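Local coordinates for synaptotagmin IV (Rattus norvegicus, PDB 1W15), which is a synaptotagmin family member that does not bind Ca2+ and takes part in the mobility of neuronal dense core vesicles through its interaction with KIF1A, at residues A[59-64]-A[89-94]. Numbering follows the deposited sequence.
Sequences LYHAKK and DIPCES. With CA (calcium ion), chain C.
The backbone N of His61 is gripped by one hydrogen bond, to Lys64 O at 2.9 Å. A longer return bond from Lys64 N to His61 O (3.2 Å) closes the two-residue turn. The turn is of type II', with Ala62 at positive phi, and it joins strands 53-61 and 64-70. From its base the His61 side chain leans towards segment 89-94, CG anti to the backbone N (chi1 -173°), which carries the ring out to the loop. Cys92 SG sits over one face of the imidazole, 4.0 Å from the centroid of the His61 ring. It lies 27° off the ring normal. The ring atom closest to Cys92 SG is His61 NE2, at 3.7 Å. To get there SG stands between the N and C branches of its own backbone, chi1 39°, and Cys92 also touches Ile98. The side chains of Pro91 and His61 pass alongside, pointing opposite ways, Pro91 CG coming obliquely to His61 ND1 at 3.8 Å. An alanine in place of His61 removes the imidazole, and with it the surface under Cys92 SG and beside Pro91 CG, and would probably loosen this part of the loop against the hairpin. Two residues back along the strand, Leu59 CD2 reaches 3.9 Å from Asp89 O. The same methyl meets Ile90 CD1 at 4.2 Å, the two side chains running nearly perpendicular. Leu59 and Ile90 are buried, with Ile98 and Val100 beside Leu59 and Leu32 beside Ile90. One residue past Cys92, Glu93 O binds a calcium ion that also holds two waters. Apolar contact and one sulfur-aromatic pair thus join a hairpin of one sheet to the loop leaving strand 80-89 of the other, at the end of the C2B β-sandwich opposite the calcium site of Asp52 and Asp106.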
loop_
_atom_site.group_PDB
_atom_site.type_symbol
_atom_site.label_atom_id
_atom_site.label_comp_id
_atom_site.label_asym_id
_atom_site.label_seq_id
_atom_site.Cartn_x
_atom_site.Cartn_y
_atom_site.Cartn_z
ATOM N N LEU A 59 9.153 3.125 -18.456
ATOM C CA LEU A 59 9.658 1.757 -18.486
ATOM C C LEU A 59 10.352 1.564 -19.825
ATOM O O LEU A 59 9.779 1.908 -20.861
ATOM C CB LEU A 59 8.474 0.790 -18.413
ATOM C CG LEU A 59 8.836 -0.692 -18.348
ATOM C CD1 LEU A 59 9.366 -1.038 -16.985
ATOM C CD2 LEU A 59 7.635 -1.559 -18.681
ATOM N N TYR A 60 11.584 1.029 -19.794
ATOM C CA TYR A 60 12.406 0.863 -21.012
ATOM C C TYR A 60 12.683 -0.608 -21.193
ATOM O O TYR A 60 13.019 -1.296 -20.216
ATOM C CB TYR A 60 13.744 1.549 -20.840
ATOM C CG TYR A 60 13.576 3.053 -20.812
ATOM C CD1 TYR A 60 13.477 3.778 -22.016
ATOM C CD2 TYR A 60 13.475 3.740 -19.592
ATOM C CE1 TYR A 60 13.276 5.185 -22.023
ATOM C CE2 TYR A 60 13.311 5.134 -19.589
ATOM C CZ TYR A 60 13.202 5.844 -20.808
ATOM O OH TYR A 60 13.015 7.229 -20.785
ATOM N N HIS A 61 12.587 -1.060 -22.436
ATOM C CA HIS A 61 13.138 -2.379 -22.835
ATOM C C HIS A 61 14.359 -2.133 -23.723
ATOM O O HIS A 61 14.232 -1.656 -24.846
ATOM C CB HIS A 61 12.062 -3.146 -23.573
ATOM C CG HIS A 61 12.442 -4.562 -23.888
ATOM N ND1 HIS A 61 11.692 -5.361 -24.730
ATOM C CD2 HIS A 61 13.485 -5.322 -23.471
ATOM C CE1 HIS A 61 12.263 -6.551 -24.817
ATOM N NE2 HIS A 61 13.351 -6.552 -24.066
ATOM N N ALA A 62 15.534 -2.410 -23.183
ATOM C CA ALA A 62 16.781 -1.941 -23.756
ATOM C C ALA A 62 16.682 -0.396 -23.767
ATOM O O ALA A 62 16.557 0.243 -22.697
ATOM C CB ALA A 62 16.992 -2.535 -25.170
ATOM N N LYS A 63 16.697 0.222 -24.935
ATOM C CA LYS A 63 16.686 1.691 -24.891
ATOM C C LYS A 63 15.390 2.256 -25.424
ATOM O O LYS A 63 15.281 3.458 -25.668
ATOM C CB LYS A 63 17.897 2.244 -25.627
ATOM C CG LYS A 63 19.181 2.107 -24.832
ATOM C CD LYS A 63 20.319 2.638 -25.676
ATOM C CE LYS A 63 21.671 2.086 -25.222
ATOM N NZ LYS A 63 22.041 2.584 -23.867
ATOM N N LYS A 64 14.400 1.399 -25.597
ATOM C CA LYS A 64 13.128 1.847 -26.128
ATOM C C LYS A 64 12.120 2.007 -24.979
ATOM O O LYS A 64 11.888 1.057 -24.235
ATOM C CB LYS A 64 12.606 0.824 -27.156
ATOM C CG LYS A 64 11.126 0.981 -27.511
ATOM C CD LYS A 64 10.716 0.007 -28.622
ATOM C CE LYS A 64 9.204 -0.268 -28.613
ATOM N NZ LYS A 64 8.908 -1.710 -28.926
ATOM N N ASP A 89 3.178 -4.232 -17.840
ATOM C CA ASP A 89 3.411 -5.485 -18.615
ATOM C C ASP A 89 4.875 -5.608 -19.052
ATOM O O ASP A 89 5.466 -4.638 -19.521
ATOM C CB ASP A 89 2.541 -5.458 -19.875
ATOM C CG ASP A 89 1.060 -5.577 -19.560
ATOM O OD1 ASP A 89 0.687 -6.340 -18.645
ATOM O OD2 ASP A 89 0.183 -4.948 -20.187
ATOM N N ILE A 90 5.478 -6.774 -18.887
ATOM C CA ILE A 90 6.859 -6.974 -19.262
ATOM C C ILE A 90 6.771 -7.871 -20.487
ATOM O O ILE A 90 6.224 -8.969 -20.410
ATOM C CB ILE A 90 7.683 -7.649 -18.098
ATOM C CG1 ILE A 90 7.661 -6.785 -16.833
ATOM C CG2 ILE A 90 9.117 -7.984 -18.541
ATOM C CD1 ILE A 90 8.258 -5.343 -16.997
ATOM N N PRO A 91 7.238 -7.380 -21.634
ATOM C CA PRO A 91 7.070 -8.124 -22.897
ATOM C C PRO A 91 8.126 -9.192 -23.122
ATOM O O PRO A 91 8.246 -9.683 -24.227
ATOM C CB PRO A 91 7.199 -7.028 -23.961
ATOM C CG PRO A 91 8.176 -6.036 -23.354
ATOM C CD PRO A 91 7.921 -6.083 -21.837
ATOM N N CYS A 92 8.921 -9.521 -22.122
ATOM C CA CYS A 92 9.961 -10.534 -22.289
ATOM C C CYS A 92 9.942 -11.413 -21.055
ATOM O O CYS A 92 9.197 -11.144 -20.107
ATOM C CB CYS A 92 11.337 -9.876 -22.473
ATOM S SG CYS A 92 11.626 -8.414 -21.426
ATOM N N GLU A 93 10.759 -12.462 -21.074
ATOM C CA GLU A 93 10.703 -13.493 -20.057
ATOM C C GLU A 93 11.499 -13.193 -18.793
ATOM O O GLU A 93 11.463 -13.968 -17.835
ATOM C CB GLU A 93 11.120 -14.853 -20.666
ATOM C CG GLU A 93 10.020 -15.479 -21.525
ATOM C CD GLU A 93 8.601 -15.236 -20.965
ATOM O OE1 GLU A 93 8.209 -15.894 -19.962
ATOM O OE2 GLU A 93 7.871 -14.368 -21.539
ATOM N N SER A 94 12.220 -12.083 -18.785
ATOM C CA SER A 94 12.948 -11.667 -17.605
ATOM C C SER A 94 13.103 -10.153 -17.600
ATOM O O SER A 94 12.731 -9.486 -18.580
ATOM C CB SER A 94 14.326 -12.303 -17.595
ATOM O OG SER A 94 15.144 -11.712 -18.597
HETATM CA CA CA C . 11.330 -16.067 -16.479
HETATM O O HOH W 1 13.323 -15.746 -15.980
HETATM O O HOH W 2 9.438 -14.758 -16.182
#